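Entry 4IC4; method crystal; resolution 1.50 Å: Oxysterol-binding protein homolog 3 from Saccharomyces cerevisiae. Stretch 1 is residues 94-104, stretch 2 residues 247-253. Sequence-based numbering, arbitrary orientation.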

# COMPACT_ATOMS: atom_id res chain seq x y z
N PRO A 94 16.09 3.19 17.28
CA PRO A 94 15.13 2.60 16.34
C PRO A 94 14.07 3.49 15.72
O PRO A 94 13.74 3.33 14.55
CB PRO A 94 14.53 1.45 17.15
CG PRO A 94 14.60 1.96 18.56
CD PRO A 94 15.99 2.54 18.60
N ILE A 95 13.52 4.43 16.48
CA ILE A 95 12.47 5.27 15.92
C ILE A 95 12.94 6.10 14.73
O ILE A 95 12.13 6.53 13.92
CB ILE A 95 11.83 6.20 17.00
CG1 ILE A 95 10.44 6.64 16.54
CG2 ILE A 95 12.71 7.42 17.24
CD1 ILE A 95 9.58 7.27 17.62
N THR A 96 14.25 6.31 14.61
CA THR A 96 14.77 7.07 13.48
C THR A 96 14.50 6.28 12.20
O THR A 96 14.07 6.83 11.19
CB THR A 96 16.29 7.33 13.59
OG1 THR A 96 16.98 6.09 13.72
CG2 THR A 96 16.59 8.21 14.79
N PHE A 97 14.76 4.97 12.25
CA PHE A 97 14.56 4.13 11.09
C PHE A 97 13.09 3.77 10.88
O PHE A 97 12.64 3.60 9.74
CB PHE A 97 15.43 2.87 11.21
CG PHE A 97 16.90 3.19 11.24
CD1 PHE A 97 17.53 3.47 12.44
CD2 PHE A 97 17.62 3.30 10.06
CE1 PHE A 97 18.87 3.87 12.47
CE2 PHE A 97 18.96 3.70 10.07
CZ PHE A 97 19.58 3.98 11.28
N VAL A 98 12.34 3.67 11.97
CA VAL A 98 10.91 3.38 11.84
C VAL A 98 10.27 4.60 11.17
O VAL A 98 9.37 4.47 10.34
CB VAL A 98 10.26 3.13 13.22
CG1 VAL A 98 8.75 2.99 13.06
CG2 VAL A 98 10.83 1.86 13.83
N SER A 99 10.75 5.79 11.52
CA SER A 99 10.22 7.02 10.92
C SER A 99 10.52 7.03 9.42
O SER A 99 9.67 7.39 8.61
CB SER A 99 10.83 8.25 11.59
OG SER A 99 10.44 8.33 12.95
N ALA A 100 11.74 6.65 9.05
CA ALA A 100 12.12 6.60 7.65
C ALA A 100 11.19 5.63 6.93
O ALA A 100 10.71 5.91 5.82
CB ALA A 100 13.57 6.14 7.51
N PHE A 101 10.94 4.49 7.55
CA PHE A 101 10.06 3.49 6.97
C PHE A 101 8.65 4.05 6.77
O PHE A 101 8.05 3.88 5.72
CB PHE A 101 9.98 2.25 7.86
CG PHE A 101 9.01 1.21 7.37
CD1 PHE A 101 9.35 0.38 6.30
CD2 PHE A 101 7.75 1.08 7.95
CE1 PHE A 101 8.44 -0.56 5.82
CE2 PHE A 101 6.83 0.14 7.47
CZ PHE A 101 7.18 -0.68 6.40
N ALA A 102 8.14 4.74 7.79
CA ALA A 102 6.80 5.32 7.74
C ALA A 102 6.60 6.31 6.60
O ALA A 102 5.51 6.40 6.03
CB ALA A 102 6.47 5.98 9.07
N ILE A 103 7.64 7.06 6.28
CA ILE A 103 7.58 8.06 5.21
C ILE A 103 7.89 7.48 3.83
O ILE A 103 7.37 7.96 2.82
CB ILE A 103 8.59 9.20 5.49
CG1 ILE A 103 8.21 9.92 6.78
CG2 ILE A 103 8.64 10.16 4.31
CD1 ILE A 103 9.27 10.90 7.27
N SER A 104 8.71 6.43 3.79
CA SER A 104 9.15 5.85 2.53
C SER A 104 8.10 5.49 1.50
O SER A 104 8.35 5.63 0.30
CB SER A 104 10.03 4.62 2.79
OG SER A 104 9.30 3.56 3.37
N GLY A 247 9.97 18.26 0.23
CA GLY A 247 10.78 18.23 1.44
C GLY A 247 10.01 18.02 2.73
O GLY A 247 8.80 18.25 2.79
N PHE A 248 10.72 17.59 3.76
CA PHE A 248 10.10 17.37 5.06
C PHE A 248 11.16 17.32 6.14
O PHE A 248 12.34 17.11 5.86
CB PHE A 248 9.28 16.07 5.05
CG PHE A 248 10.12 14.83 4.93
CD1 PHE A 248 10.68 14.24 6.06
CD2 PHE A 248 10.36 14.26 3.69
CE1 PHE A 248 11.47 13.10 5.94
CE2 PHE A 248 11.14 13.12 3.56
CZ PHE A 248 11.70 12.54 4.69
N LYS A 249 10.74 17.53 7.38
CA LYS A 249 11.64 17.51 8.53
C LYS A 249 11.09 16.54 9.56
O LYS A 249 9.88 16.34 9.66
CB LYS A 249 11.73 18.91 9.15
CG LYS A 249 12.32 19.98 8.23
CD LYS A 249 13.79 19.72 7.93
CE LYS A 249 14.41 20.89 7.18
NZ LYS A 249 15.86 20.68 6.91
N VAL A 250 11.99 15.92 10.31
CA VAL A 250 11.59 14.98 11.35
C VAL A 250 12.25 15.37 12.66
O VAL A 250 13.47 15.55 12.72
CB VAL A 250 12.02 13.53 11.00
CG1 VAL A 250 11.50 12.56 12.05
CG2 VAL A 250 11.51 13.16 9.62
N SER A 251 11.44 15.51 13.70
CA SER A 251 11.96 15.86 15.02
C SER A 251 11.77 14.66 15.94
O SER A 251 10.63 14.25 16.21
CB SER A 251 11.20 17.07 15.57
OG SER A 251 11.36 18.20 14.73
N ILE A 252 12.88 14.09 16.40
CA ILE A 252 12.84 12.94 17.29
C ILE A 252 12.92 13.40 18.74
O ILE A 252 13.89 14.05 19.13
CB ILE A 252 14.02 11.98 17.00
CG1 ILE A 252 13.96 11.50 15.55
CG2 ILE A 252 13.97 10.80 17.96
CD1 ILE A 252 12.72 10.70 15.21
N ILE A 253 11.91 13.05 19.52
CA ILE A 253 11.87 13.45 20.92
C ILE A 253 11.83 12.25 21.86
O ILE A 253 10.78 11.63 22.05
CB ILE A 253 10.64 14.34 21.20
CG1 ILE A 253 10.64 15.54 20.26
CG2 ILE A 253 10.65 14.80 22.65
CD1 ILE A 253 11.83 16.47 20.44

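A helix laid against a β-strand is among the commonest ways of closing a protein core, and these two segments of the yeast oxysterol-binding protein homolog 3 illustrate how it is done largely with hydrocarbon, without a hydrogen bond between the two segments. The contact is best read from I103, which meets two strand residues at once. Its CD1 lies 3.4 Å from CE1 of F248, a tight van der Waals approach, and the same CD1 is 4.0 Å from CG2 of V250. Both branches meet the ring from the same side; CG2 of I103 sits over its face, 4.2 Å from the ring centroid and 26° off the ring normal. This is a CH-π contact, in which weakly polarised methyl hydrogens rest against the π cloud, and it lets a flat aromatic surface pack closely against a branched aliphatic chain.

At the other end of the interface I252 plays the corresponding part for the strand. Its CG2 touches CG2 of I95 at 3.7 Å, methyl against methyl, while its CG1 lies 4.3 Å from CG2 of T96, so that the threonine contributes its methyl group to the apolar surface. The CA-to-CB bond of T96 points sideways rather than toward the strand, yet its methyl still reaches I252; its hydroxyl is hydrogen-bonded to a residue just outside the stretch.

The backbone explains why these residues meet. The helix and strand run roughly antiparallel, with 149° between their N-to-C directions, and their axes come no closer than 9.6 Å, leaving room for a layer of side chains. As the helix advances from T96 through S99 to I103, the nearest strand residues step backward from I252 through V250 to F248. The two periodicities mesh: I95, S99 and I103, one helical turn apart, point toward the strand, and alternate strand residues F248, V250 and I252 point toward the helix. The intervening K249 points away and is exposed, as expected of an extended chain with one face covered. The backbones are not perfectly level, however, for the CA–CA distance grows from 7.3 Å between T96 and I252 to 9.6 Å between I103 and F248, and the longer gap is spanned by the isoleucine and the phenylalanine.

The polar element of the contact is S99, set midway along it between I95 and I103. Its small side chain fits between these bulkier neighbours, with CB 4.4 Å from CG1 of V250 and OG 4.0 Å from CD1 of I252. A hydroxyl facing methyl groups needs a partner, and S99 finds one in its own helix: OG donates to the carbonyl O of I95 at 2.7 Å. That carbonyl also accepts the backbone bond from N of S99 at 2.9 Å, so the serine folds back upon the preceding turn. Its OG is also hydrogen-bonded elsewhere in the structure. No hydrogen bond joins helix to strand. The 275 Å² buried between them is held by shape and apolar contact, with the S99 hydroxyl satisfied without help from the strand.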